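Local coordinates for DUF1491 domain-containing protein (Caulobacter crescentus, PDB 4GOQ), which is of unknown function but folds as a small single-chain DUF1491 domain, a mixed five-stranded sheet with two helices, at residues G35-K40 and D89-E94; L51-T56 and M65-S70; G20-T25 and V93-R98; S5-V10 and G30-G35. One frame throughout, in Å; residues are numbered along the deposited sequence.

Interaction 1: residues G35-K40 and D89-E94; sequences GAVLVK and DIWVVE
V37-K40 and W91-E94 run as parallel strands, their short axes 18° apart, with V37 paired to W91, L38 to V92, V39 to V93 and K40 to E94. The ladder opens with W91 N giving its proton to A36 O at 2.9 Å. L38 then takes both roles, donating to W91 O and accepting from V93 N, and K40 N closes the run on V93 O at 2.8 Å. Strand 37-43 is the central strand of the mixed five-stranded sheet, and 91-97 lies between it and the outer strand 23-28, although 48 residues lie between the segments. On the face bearing L38 and V92, I90 reaches across with CD1 to lie 3.6 Å from L38 CG, next to A83 of helix 74-86. On the other face V37 CG2 packs at 4.0 Å against W91 CB, while W91 NE1 is held by D31 O. K40 and E94 lie side by side; K40 is fully extended and sets NZ 2.8 Å from E94 OE2, above the carboxylate plane. D77 and E73 also form salt bridges to NZ. A methionine at K40 would probably leave these three carboxylates without their shared cation, crowding negative charge between sheet and helix.

Interaction 2: residues L51-T56 and M65-S70; sequences LFSEAT and MQPVRS
S53 and M65, a selenomethionine here, form an antiparallel hydrogen-bonded pair whose two backbone bonds satisfy both residues: S53 N donates to M65 O and M65 N to S53 O, each at 2.9 Å. M65 O also receives the CA-H of F52. One residue further along, the regular pairing gives way. L51 O meets the CA-H of Q66, with Q66 CA 3.4 Å from L51 O, and has P67 CD beside it, while L51 N turns to a water, which accepts from it at 3.0 Å. Q66 OE1 and V68 O both lie 2.7 Å from that water, which thus links the strand to the departing chain; Q66 NE2 is bound by E109 O. M65 belongs to the edge strand 62-65 of the sheet, and from there the chain moves away from its neighbour 48-56 toward helix 74-86. F52 and Q66 lie alongside each other and point the same way, with Q66 CG 3.7 Å from F52 CE1 and the ring and amide planes 58° apart. The F52 ring also meets H102 edge-to-face, so an alanine here would probably open a gap beside Q66 CG and cost H102 its edge-to-face partner. On the face bearing S53 and A55, S53 OG, between its own N and carbonyl carbon (chi1 67°), has P67 CG beside it at 3.5 Å. At the far end L51 CD2 packs on V68 CG1, with Y79 of helix 74-86 touching both side chains.

Interaction 3: residues G20-T25 and V93-R98; sequences GGAFAT and VEIEDR
F23 lies alongside E96, both side chains pointing the same way, and E96 OE1 meets the ring at its edge, in plane, 3.4 Å from F23 CD2. The carboxylate is turned 57° from the ring plane. Beneath them the backbones form an antiparallel hydrogen-bonded pair, with E96 N 2.7 Å from F23 O and F23 N bonded in return to E96 O. T25 and E94 repeat the pattern, E94 N giving its proton to T25 O and T25 N to E94 O. Between these pairs, A24 and I95 are a non-hydrogen-bonded pair on the other face, A24 CB lying 4.0 Å from I95 CG1. A22 CB touches I95 CG2 at 3.9 Å and comes within 3.6 Å of D97 OD1. D97 OD1 accepts from a water at 2.7 Å, which in turn accepts from R98 N, and also forms a salt bridge with R101. G21, with positive phi, follows helix 6-19 in a Schellman motif, and after A22 the chain enters outer strand 23-28 alongside strand 91-97. A17 and L13 of the same helix pack on A24 and I95, while strand 37-43 flanks 91-97 across the sheet.

Interaction 4: residues S5-V10 and G30-G35; sequences STDIWV and GDARAG
The first turn of helix 6-19 is tied to the turn that leads from strand 23-28 into strand 37-43, with T6 and D7 donating to carbonyls of A32, R33 and G35. T6 makes the side-chain bond: OG1 gives its proton to G35 O at 2.7 Å, arriving in the carbonyl plane on a lone pair. OG1 stands anti to the carbonyl carbon (chi1 -56°), which directs it toward G35, and CG2 also lies beside that same oxygen. The amides add two bonds. D7 N reaches A32 O at 3.1 Å, in the carbonyl plane, and T6 N makes a weak, long bond of 3.4 Å to R33 O. S5 occupies the N-cap position, although its hydroxyl makes no capping bond; instead its CA-H points at R33 O and its OG sits 3.9 Å from R33 CG. The receiving turn is braced from within. D31 OD2 accepts from A34 N at 2.9 Å, an Asx motif, and D31 O takes the proton of G35 N. Both bonds are consistent with a turn whose A32 and R33 carbonyls face the start of the helix. The strands lie close by: T6 touches V37 and W91, and V10 packs on W91 and V93, so this corner closes over the end of the sheet where strands 37-43 and 91-97 begin.

In the fold
All five strands of the sheet enter interactions 1 to 3, strand 62-65 through M65 in interaction 2. Interaction 1 is central; its strand 91-97 continues into interaction 3, while strand 37-43 hands on to 48-56 of interaction 2 through the V39 O to F52 N bond. The centres of interactions 2 and 3 lie about 18 Å apart, on opposite sides of the chain's centre. Interaction 4 closes first along the chain, shares G35 with interaction 1 and has its centre about 9 Å away. Interaction 2 is nested within the loops closed by 1 and 3. The last strand, 91-97, lies between the first two, 23-28 and 37-43, joining early and late chain in one domain.

Interaction 1: residues G35-K40 and D89-E94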
loop_
_atom_site.group_PDB
_atom_site.type_symbol
_atom_site.label_atom_id
_atom_site.label_comp_id
_atom_site.label_asym_id
_atom_site.label_seq_id
_atom_site.Cartn_x
_atom_site.Cartn_y
_atom_site.Cartn_z
ATOM N N GLY A 35 -0.114 13.217 2.279
ATOM C CA GLY A 35 0.737 12.135 2.754
ATOM C C GLY A 35 0.934 11.035 1.727
ATOM O O GLY A 35 -0.003 10.653 1.006
ATOM N N ALA A 36 2.169 10.512 1.656
ATOM C CA ALA A 36 2.492 9.365 0.802
ATOM C C ALA A 36 1.799 8.121 1.346
ATOM O O ALA A 36 1.364 8.124 2.492
ATOM C CB ALA A 36 3.987 9.152 0.785
ATOM N N VAL A 37 1.732 7.042 0.563
ATOM C CA VAL A 37 1.068 5.803 0.976
ATOM C C VAL A 37 1.953 4.579 0.712
ATOM O O VAL A 37 2.566 4.480 -0.350
ATOM C CB VAL A 37 -0.311 5.601 0.261
ATOM C CG1 VAL A 37 -1.012 4.329 0.751
ATOM C CG2 VAL A 37 -1.242 6.806 0.440
ATOM N N LEU A 38 2.008 3.661 1.700
ATOM C CA LEU A 38 2.592 2.332 1.583
ATOM C C LEU A 38 1.446 1.357 1.608
ATOM O O LEU A 38 0.624 1.432 2.508
ATOM C CB LEU A 38 3.568 1.974 2.729
ATOM C CG LEU A 38 4.967 2.546 2.758
ATOM C CD1 LEU A 38 5.776 1.851 3.873
ATOM C CD2 LEU A 38 5.697 2.367 1.405
ATOM N N VAL A 39 1.402 0.414 0.672
ATOM C CA VAL A 39 0.359 -0.605 0.673
ATOM C C VAL A 39 1.012 -1.965 0.871
ATOM O O VAL A 39 1.869 -2.342 0.082
ATOM C CB VAL A 39 -0.511 -0.578 -0.616
ATOM C CG1 VAL A 39 -1.553 -1.704 -0.607
ATOM C CG2 VAL A 39 -1.174 0.778 -0.801
ATOM N N LYS A 40 0.604 -2.681 1.919
ATOM C CA LYS A 40 1.065 -4.042 2.203
ATOM C C LYS A 40 -0.036 -4.998 1.785
ATOM O O LYS A 40 -1.094 -4.993 2.395
ATOM C CB LYS A 40 1.383 -4.197 3.696
ATOM C CG LYS A 40 1.937 -5.590 4.053
ATOM C CD LYS A 40 2.086 -5.623 5.596
ATOM C CE LYS A 40 2.523 -6.930 6.124
ATOM N NZ LYS A 40 2.342 -6.974 7.610
ATOM N N ASP A 89 4.632 11.710 7.734
ATOM C CA ASP A 89 3.309 11.993 7.134
ATOM C C ASP A 89 2.762 10.771 6.355
ATOM O O ASP A 89 1.696 10.856 5.716
ATOM C CB ASP A 89 3.431 13.198 6.167
ATOM C CG ASP A 89 3.569 14.553 6.845
ATOM O OD1 ASP A 89 3.252 14.652 8.054
ATOM O OD2 ASP A 89 3.939 15.526 6.153
ATOM N N ILE A 90 3.520 9.665 6.343
ATOM C CA ILE A 90 3.149 8.493 5.544
ATOM C C ILE A 90 1.940 7.693 6.113
ATOM O O ILE A 90 1.776 7.520 7.328
ATOM C CB ILE A 90 4.376 7.551 5.311
ATOM C CG1 ILE A 90 4.233 6.767 3.996
ATOM C CG2 ILE A 90 4.666 6.618 6.531
ATOM C CD1 ILE A 90 5.577 6.035 3.480
ATOM N N TRP A 91 1.123 7.192 5.185
ATOM C CA TRP A 91 0.024 6.275 5.430
ATOM C C TRP A 91 0.515 4.875 5.210
ATOM O O TRP A 91 1.395 4.652 4.377
ATOM C CB TRP A 91 -1.141 6.523 4.448
ATOM C CG TRP A 91 -1.911 7.788 4.690
ATOM C CD1 TRP A 91 -1.507 9.060 4.424
ATOM C CD2 TRP A 91 -3.260 7.878 5.148
ATOM N NE1 TRP A 91 -2.523 9.946 4.704
ATOM C CE2 TRP A 91 -3.608 9.247 5.162
ATOM C CE3 TRP A 91 -4.210 6.927 5.570
ATOM C CZ2 TRP A 91 -4.873 9.697 5.565
ATOM C CZ3 TRP A 91 -5.458 7.369 5.986
ATOM C CH2 TRP A 91 -5.781 8.741 5.979
ATOM N N VAL A 92 -0.058 3.919 5.933
ATOM C CA VAL A 92 0.230 2.511 5.700
ATOM C C VAL A 92 -1.118 1.829 5.650
ATOM O O VAL A 92 -1.921 1.981 6.577
ATOM C CB VAL A 92 1.197 1.852 6.734
ATOM C CG1 VAL A 92 1.402 0.357 6.409
ATOM C CG2 VAL A 92 2.555 2.582 6.775
ATOM N N VAL A 93 -1.369 1.084 4.568
ATOM C CA VAL A 93 -2.627 0.380 4.371
ATOM C C VAL A 93 -2.310 -1.083 4.233
ATOM O O VAL A 93 -1.452 -1.449 3.421
ATOM C CB VAL A 93 -3.425 0.916 3.139
ATOM C CG1 VAL A 93 -4.674 0.071 2.915
ATOM C CG2 VAL A 93 -3.813 2.396 3.324
ATOM N N GLU A 94 -2.955 -1.924 5.047
ATOM C CA GLU A 94 -2.694 -3.367 4.967
ATOM C C GLU A 94 -3.943 -4.030 4.411
ATOM O O GLU A 94 -5.059 -3.728 4.839
ATOM C CB GLU A 94 -2.298 -3.920 6.366
ATOM C CG GLU A 94 -1.869 -5.372 6.362
ATOM C CD GLU A 94 -1.163 -5.816 7.635
ATOM O OE1 GLU A 94 -1.359 -5.166 8.686
ATOM O OE2 GLU A 94 -0.417 -6.819 7.586
#

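Interaction 2: residues L51-T56 and M65-S70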
loop_
_atom_site.group_PDB
_atom_site.type_symbol
_atom_site.label_atom_id
_atom_site.label_comp_id
_atom_site.label_asym_id
_atom_site.label_seq_id
_atom_site.Cartn_x
_atom_site.Cartn_y
_atom_site.Cartn_z
ATOM N N LEU A 51 4.939 -5.326 -0.676
ATOM C CA LEU A 51 4.836 -3.944 -0.199
ATOM C C LEU A 51 4.997 -3.027 -1.415
ATOM O O LEU A 51 5.906 -3.232 -2.230
ATOM C CB LEU A 51 5.905 -3.698 0.871
ATOM C CG LEU A 51 5.746 -2.507 1.796
ATOM C CD1 LEU A 51 4.487 -2.637 2.663
ATOM C CD2 LEU A 51 6.942 -2.436 2.739
ATOM N N PHE A 52 4.058 -2.081 -1.581
ATOM C CA PHE A 52 4.042 -1.158 -2.704
ATOM C C PHE A 52 4.180 0.282 -2.202
ATOM O O PHE A 52 3.517 0.654 -1.228
ATOM C CB PHE A 52 2.726 -1.325 -3.531
ATOM C CG PHE A 52 2.531 -2.703 -4.127
ATOM C CD1 PHE A 52 3.180 -3.069 -5.303
ATOM C CD2 PHE A 52 1.688 -3.629 -3.524
ATOM C CE1 PHE A 52 2.995 -4.338 -5.859
ATOM C CE2 PHE A 52 1.490 -4.890 -4.091
ATOM C CZ PHE A 52 2.157 -5.244 -5.245
ATOM N N SER A 53 5.067 1.062 -2.839
ATOM C CA SER A 53 5.266 2.496 -2.591
ATOM C C SER A 53 5.087 3.265 -3.909
ATOM O O SER A 53 5.147 2.693 -5.002
ATOM C CB SER A 53 6.615 2.807 -1.950
ATOM O OG SER A 53 7.685 2.522 -2.842
ATOM N N GLU A 54 4.840 4.560 -3.794
ATOM C CA GLU A 54 4.560 5.422 -4.942
ATOM C C GLU A 54 5.794 5.817 -5.722
ATOM O O GLU A 54 6.828 6.130 -5.151
ATOM C CB GLU A 54 3.857 6.688 -4.467
ATOM C CG GLU A 54 2.555 6.437 -3.741
ATOM C CD GLU A 54 1.851 7.696 -3.273
ATOM O OE1 GLU A 54 1.354 8.472 -4.119
ATOM O OE2 GLU A 54 1.800 7.910 -2.048
ATOM N N ALA A 55 5.670 5.837 -7.037
ATOM C CA ALA A 55 6.710 6.294 -7.948
ATOM C C ALA A 55 6.062 7.057 -9.095
ATOM O O ALA A 55 4.833 7.056 -9.211
ATOM C CB ALA A 55 7.534 5.131 -8.472
ATOM N N THR A 56 6.885 7.732 -9.925
ATOM C CA THR A 56 6.401 8.503 -11.076
ATOM C C THR A 56 7.251 8.268 -12.310
ATOM O O THR A 56 8.469 8.052 -12.216
ATOM C CB THR A 56 6.385 10.010 -10.790
ATOM O OG1 THR A 56 7.694 10.392 -10.368
ATOM C CG2 THR A 56 5.327 10.425 -9.764
HETATM N N MSE A 65 5.691 0.801 -7.140
HETATM C CA MSE A 65 6.948 0.050 -7.186
HETATM C C MSE A 65 7.043 -0.771 -5.907
HETATM O O MSE A 65 6.352 -0.442 -4.941
HETATM C CB MSE A 65 8.177 0.996 -7.369
HETATM C CG MSE A 65 8.405 2.012 -6.225
HETATM SE SE MSE A 65 9.968 3.231 -6.458
HETATM C CE MSE A 65 10.272 3.681 -4.629
ATOM N N GLN A 66 7.896 -1.804 -5.878
ATOM C CA GLN A 66 8.145 -2.603 -4.664
ATOM C C GLN A 66 9.510 -2.187 -4.150
ATOM O O GLN A 66 10.516 -2.464 -4.802
ATOM C CB GLN A 66 8.042 -4.114 -4.912
ATOM C CG GLN A 66 6.616 -4.510 -5.297
ATOM C CD GLN A 66 6.521 -5.972 -5.593
ATOM O OE1 GLN A 66 6.837 -6.808 -4.753
ATOM N NE2 GLN A 66 6.096 -6.315 -6.801
ATOM N N PRO A 67 9.550 -1.392 -3.061
ATOM C CA PRO A 67 10.851 -0.882 -2.571
ATOM C C PRO A 67 11.668 -1.928 -1.817
ATOM O O PRO A 67 12.846 -1.717 -1.529
ATOM C CB PRO A 67 10.442 0.256 -1.640
ATOM C CG PRO A 67 9.104 -0.163 -1.102
ATOM C CD PRO A 67 8.424 -0.931 -2.212
ATOM N N VAL A 68 11.031 -3.048 -1.490
ATOM C CA VAL A 68 11.627 -4.186 -0.781
ATOM C C VAL A 68 10.834 -5.424 -1.226
ATOM O O VAL A 68 9.620 -5.327 -1.437
ATOM C CB VAL A 68 11.658 -4.000 0.769
ATOM C CG1 VAL A 68 10.268 -3.695 1.316
ATOM C CG2 VAL A 68 12.281 -5.218 1.489
ATOM N N ARG A 69 11.543 -6.544 -1.448
ATOM C CA ARG A 69 10.915 -7.806 -1.813
ATOM C C ARG A 69 11.407 -8.855 -0.876
ATOM O O ARG A 69 12.619 -8.970 -0.665
ATOM C CB ARG A 69 11.230 -8.229 -3.253
ATOM C CG ARG A 69 10.741 -7.259 -4.306
ATOM C CD ARG A 69 11.308 -7.685 -5.649
ATOM N NE ARG A 69 11.015 -6.651 -6.633
ATOM C CZ ARG A 69 10.068 -6.740 -7.554
ATOM N NH1 ARG A 69 9.358 -7.854 -7.681
ATOM N NH2 ARG A 69 9.855 -5.733 -8.388
ATOM N N SER A 70 10.476 -9.615 -0.284
ATOM C CA SER A 70 10.831 -10.692 0.620
ATOM C C SER A 70 9.658 -11.636 0.834
ATOM O O SER A 70 8.532 -11.184 1.034
ATOM C CB SER A 70 11.298 -10.124 1.964
ATOM O OG SER A 70 11.755 -11.163 2.818
HETATM O O HOH W 1 7.333 -6.489 -2.130
#

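Interaction 3: residues G20-T25 and V93-R98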
loop_
_atom_site.group_PDB
_atom_site.type_symbol
_atom_site.label_atom_id
_atom_site.label_comp_id
_atom_site.label_asym_id
_atom_site.label_seq_id
_atom_site.Cartn_x
_atom_site.Cartn_y
_atom_site.Cartn_z
ATOM N N GLY A 20 -14.522 -6.459 -2.484
ATOM C CA GLY A 20 -13.915 -7.653 -3.077
ATOM C C GLY A 20 -13.763 -8.802 -2.091
ATOM O O GLY A 20 -13.328 -9.886 -2.477
ATOM N N GLY A 21 -14.092 -8.571 -0.818
ATOM C CA GLY A 21 -13.995 -9.597 0.222
ATOM C C GLY A 21 -12.693 -9.595 0.986
ATOM O O GLY A 21 -12.445 -10.488 1.799
ATOM N N ALA A 22 -11.853 -8.586 0.759
ATOM C CA ALA A 22 -10.586 -8.536 1.465
ATOM C C ALA A 22 -10.724 -7.806 2.789
ATOM O O ALA A 22 -11.712 -7.125 3.019
ATOM C CB ALA A 22 -9.525 -7.868 0.598
ATOM N N PHE A 23 -9.772 -8.014 3.684
ATOM C CA PHE A 23 -9.713 -7.298 4.949
ATOM C C PHE A 23 -8.768 -6.113 4.657
ATOM O O PHE A 23 -7.668 -6.336 4.155
ATOM C CB PHE A 23 -9.246 -8.239 6.081
ATOM C CG PHE A 23 -9.184 -7.685 7.492
ATOM C CD1 PHE A 23 -10.306 -7.115 8.085
ATOM C CD2 PHE A 23 -8.026 -7.807 8.254
ATOM C CE1 PHE A 23 -10.253 -6.613 9.394
ATOM C CE2 PHE A 23 -7.975 -7.322 9.571
ATOM C CZ PHE A 23 -9.088 -6.725 10.130
ATOM N N ALA A 24 -9.243 -4.862 4.799
ATOM C CA ALA A 24 -8.402 -3.700 4.491
ATOM C C ALA A 24 -8.434 -2.750 5.658
ATOM O O ALA A 24 -9.519 -2.335 6.078
ATOM C CB ALA A 24 -8.878 -3.021 3.225
ATOM N N THR A 25 -7.272 -2.423 6.210
ATOM C CA THR A 25 -7.265 -1.524 7.359
ATOM C C THR A 25 -6.129 -0.507 7.242
ATOM O O THR A 25 -5.136 -0.725 6.557
ATOM C CB THR A 25 -7.265 -2.324 8.685
ATOM O OG1 THR A 25 -7.358 -1.433 9.792
ATOM C CG2 THR A 25 -6.082 -3.230 8.833
ATOM N N VAL A 93 -1.369 1.084 4.568
ATOM C CA VAL A 93 -2.627 0.380 4.371
ATOM C C VAL A 93 -2.310 -1.083 4.233
ATOM O O VAL A 93 -1.452 -1.449 3.421
ATOM C CB VAL A 93 -3.425 0.916 3.139
ATOM C CG1 VAL A 93 -4.674 0.071 2.915
ATOM C CG2 VAL A 93 -3.813 2.396 3.324
ATOM N N GLU A 94 -2.955 -1.924 5.047
ATOM C CA GLU A 94 -2.694 -3.367 4.967
ATOM C C GLU A 94 -3.943 -4.030 4.411
ATOM O O GLU A 94 -5.059 -3.728 4.839
ATOM C CB GLU A 94 -2.298 -3.920 6.366
ATOM C CG GLU A 94 -1.869 -5.372 6.362
ATOM C CD GLU A 94 -1.163 -5.816 7.635
ATOM O OE1 GLU A 94 -1.359 -5.166 8.686
ATOM O OE2 GLU A 94 -0.417 -6.819 7.586
ATOM N N ILE A 95 -3.757 -4.858 3.375
ATOM C CA ILE A 95 -4.848 -5.556 2.721
ATOM C C ILE A 95 -4.555 -7.048 2.800
ATOM O O ILE A 95 -3.497 -7.497 2.359
ATOM C CB ILE A 95 -5.046 -5.061 1.256
ATOM C CG1 ILE A 95 -5.424 -3.532 1.210
ATOM C CG2 ILE A 95 -6.093 -5.927 0.532
ATOM C CD1 ILE A 95 -5.340 -2.922 -0.102
ATOM N N GLU A 96 -5.493 -7.804 3.353
ATOM C CA GLU A 96 -5.388 -9.241 3.482
ATOM C C GLU A 96 -6.436 -9.867 2.587
ATOM O O GLU A 96 -7.636 -9.682 2.789
ATOM C CB GLU A 96 -5.531 -9.670 4.937
ATOM C CG GLU A 96 -4.251 -9.532 5.740
ATOM C CD GLU A 96 -4.389 -9.919 7.199
ATOM O OE1 GLU A 96 -4.897 -9.092 7.990
ATOM O OE2 GLU A 96 -3.983 -11.049 7.553
ATOM N N ASP A 97 -5.977 -10.548 1.540
ATOM C CA ASP A 97 -6.876 -11.104 0.553
ATOM C C ASP A 97 -6.510 -12.539 0.235
ATOM O O ASP A 97 -5.324 -12.874 0.166
ATOM C CB ASP A 97 -6.838 -10.243 -0.726
ATOM C CG ASP A 97 -7.774 -10.720 -1.822
ATOM O OD1 ASP A 97 -9.011 -10.695 -1.606
ATOM O OD2 ASP A 97 -7.275 -11.095 -2.902
ATOM N N ARG A 98 -7.545 -13.377 0.029
ATOM C CA ARG A 98 -7.438 -14.790 -0.319
ATOM C C ARG A 98 -6.579 -14.992 -1.578
ATOM O O ARG A 98 -5.868 -15.986 -1.659
ATOM C CB ARG A 98 -8.838 -15.377 -0.542
HETATM O O HOH W 2 -10.174 -12.319 0.260
#

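Interaction 4: residues S5-V10 and G30-G35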
loop_
_atom_site.group_PDB
_atom_site.type_symbol
_atom_site.label_atom_id
_atom_site.label_comp_id
_atom_site.label_asym_id
_atom_site.label_seq_id
_atom_site.Cartn_x
_atom_site.Cartn_y
_atom_site.Cartn_z
ATOM N N SER A 5 -6.821 14.550 -2.396
ATOM C CA SER A 5 -6.374 14.330 -1.011
ATOM C C SER A 5 -6.170 12.863 -0.772
ATOM O O SER A 5 -6.956 12.057 -1.243
ATOM C CB SER A 5 -7.375 14.898 -0.005
ATOM O OG SER A 5 -7.343 16.312 -0.066
ATOM N N THR A 6 -5.091 12.502 -0.070
ATOM C CA THR A 6 -4.751 11.101 0.202
ATOM C C THR A 6 -5.886 10.339 0.896
ATOM O O THR A 6 -6.145 9.189 0.533
ATOM C CB THR A 6 -3.458 11.018 1.024
ATOM O OG1 THR A 6 -2.439 11.707 0.300
ATOM C CG2 THR A 6 -3.042 9.579 1.283
ATOM N N ASP A 7 -6.559 10.963 1.883
ATOM C CA ASP A 7 -7.613 10.266 2.632
ATOM C C ASP A 7 -8.775 9.861 1.713
ATOM O O ASP A 7 -9.378 8.821 1.929
ATOM C CB ASP A 7 -8.108 11.123 3.828
ATOM C CG ASP A 7 -8.916 12.353 3.452
ATOM O OD1 ASP A 7 -8.487 13.094 2.549
ATOM O OD2 ASP A 7 -9.944 12.608 4.110
ATOM N N ILE A 8 -9.065 10.661 0.663
ATOM C CA ILE A 8 -10.121 10.311 -0.317
ATOM C C ILE A 8 -9.690 9.041 -1.087
ATOM O O ILE A 8 -10.477 8.112 -1.289
ATOM C CB ILE A 8 -10.395 11.522 -1.249
ATOM C CG1 ILE A 8 -11.037 12.690 -0.430
ATOM C CG2 ILE A 8 -11.336 11.139 -2.425
ATOM C CD1 ILE A 8 -11.178 14.027 -1.198
ATOM N N TRP A 9 -8.463 9.039 -1.544
ATOM C CA TRP A 9 -7.884 7.923 -2.290
ATOM C C TRP A 9 -7.836 6.653 -1.400
ATOM O O TRP A 9 -8.136 5.542 -1.862
ATOM C CB TRP A 9 -6.480 8.339 -2.783
ATOM C CG TRP A 9 -5.797 7.269 -3.601
ATOM C CD1 TRP A 9 -5.817 7.138 -4.968
ATOM C CD2 TRP A 9 -5.096 6.125 -3.093
ATOM N NE1 TRP A 9 -5.132 5.993 -5.340
ATOM C CE2 TRP A 9 -4.692 5.348 -4.205
ATOM C CE3 TRP A 9 -4.752 5.684 -1.791
ATOM C CZ2 TRP A 9 -3.981 4.148 -4.058
ATOM C CZ3 TRP A 9 -4.070 4.483 -1.644
ATOM C CH2 TRP A 9 -3.655 3.748 -2.767
ATOM N N VAL A 10 -7.453 6.811 -0.127
ATOM C CA VAL A 10 -7.392 5.680 0.807
ATOM C C VAL A 10 -8.813 5.119 1.044
ATOM O O VAL A 10 -8.983 3.895 1.009
ATOM C CB VAL A 10 -6.644 6.028 2.129
ATOM C CG1 VAL A 10 -6.725 4.873 3.137
ATOM C CG2 VAL A 10 -5.171 6.381 1.849
ATOM N N GLY A 30 -1.650 8.805 7.928
ATOM C CA GLY A 30 -0.720 9.902 7.674
ATOM C C GLY A 30 -1.410 11.229 7.413
ATOM O O GLY A 30 -2.580 11.403 7.785
ATOM N N ASP A 31 -0.681 12.179 6.779
ATOM C CA ASP A 31 -1.205 13.503 6.441
ATOM C C ASP A 31 -2.378 13.371 5.456
ATOM O O ASP A 31 -2.233 12.769 4.390
ATOM C CB ASP A 31 -0.109 14.441 5.869
ATOM C CG ASP A 31 -0.639 15.830 5.526
ATOM O OD1 ASP A 31 -0.973 16.579 6.460
ATOM O OD2 ASP A 31 -0.827 16.119 4.317
ATOM N N ALA A 32 -3.559 13.913 5.848
ATOM C CA ALA A 32 -4.803 13.758 5.076
ATOM C C ALA A 32 -4.705 14.270 3.636
ATOM O O ALA A 32 -5.254 13.649 2.730
ATOM C CB ALA A 32 -5.945 14.503 5.784
ATOM N N ARG A 33 -4.082 15.430 3.432
ATOM C CA ARG A 33 -4.089 16.048 2.100
ATOM C C ARG A 33 -2.968 15.561 1.172
ATOM O O ARG A 33 -3.221 15.381 -0.011
ATOM C CB ARG A 33 -4.009 17.573 2.239
ATOM C CG ARG A 33 -5.344 18.153 2.740
ATOM C CD ARG A 33 -5.369 19.665 2.909
ATOM N NE ARG A 33 -6.536 20.077 3.691
ATOM C CZ ARG A 33 -7.739 20.324 3.177
ATOM N NH1 ARG A 33 -7.939 20.242 1.865
ATOM N NH2 ARG A 33 -8.748 20.668 3.969
ATOM N N ALA A 34 -1.753 15.370 1.681
ATOM C CA ALA A 34 -0.616 15.098 0.807
ATOM C C ALA A 34 0.292 13.985 1.273
ATOM O O ALA A 34 1.372 13.829 0.704
ATOM C CB ALA A 34 0.209 16.381 0.652
ATOM N N GLY A 35 -0.114 13.217 2.279
ATOM C CA GLY A 35 0.737 12.135 2.754
ATOM C C GLY A 35 0.934 11.035 1.727
ATOM O O GLY A 35 -0.003 10.653 1.006
#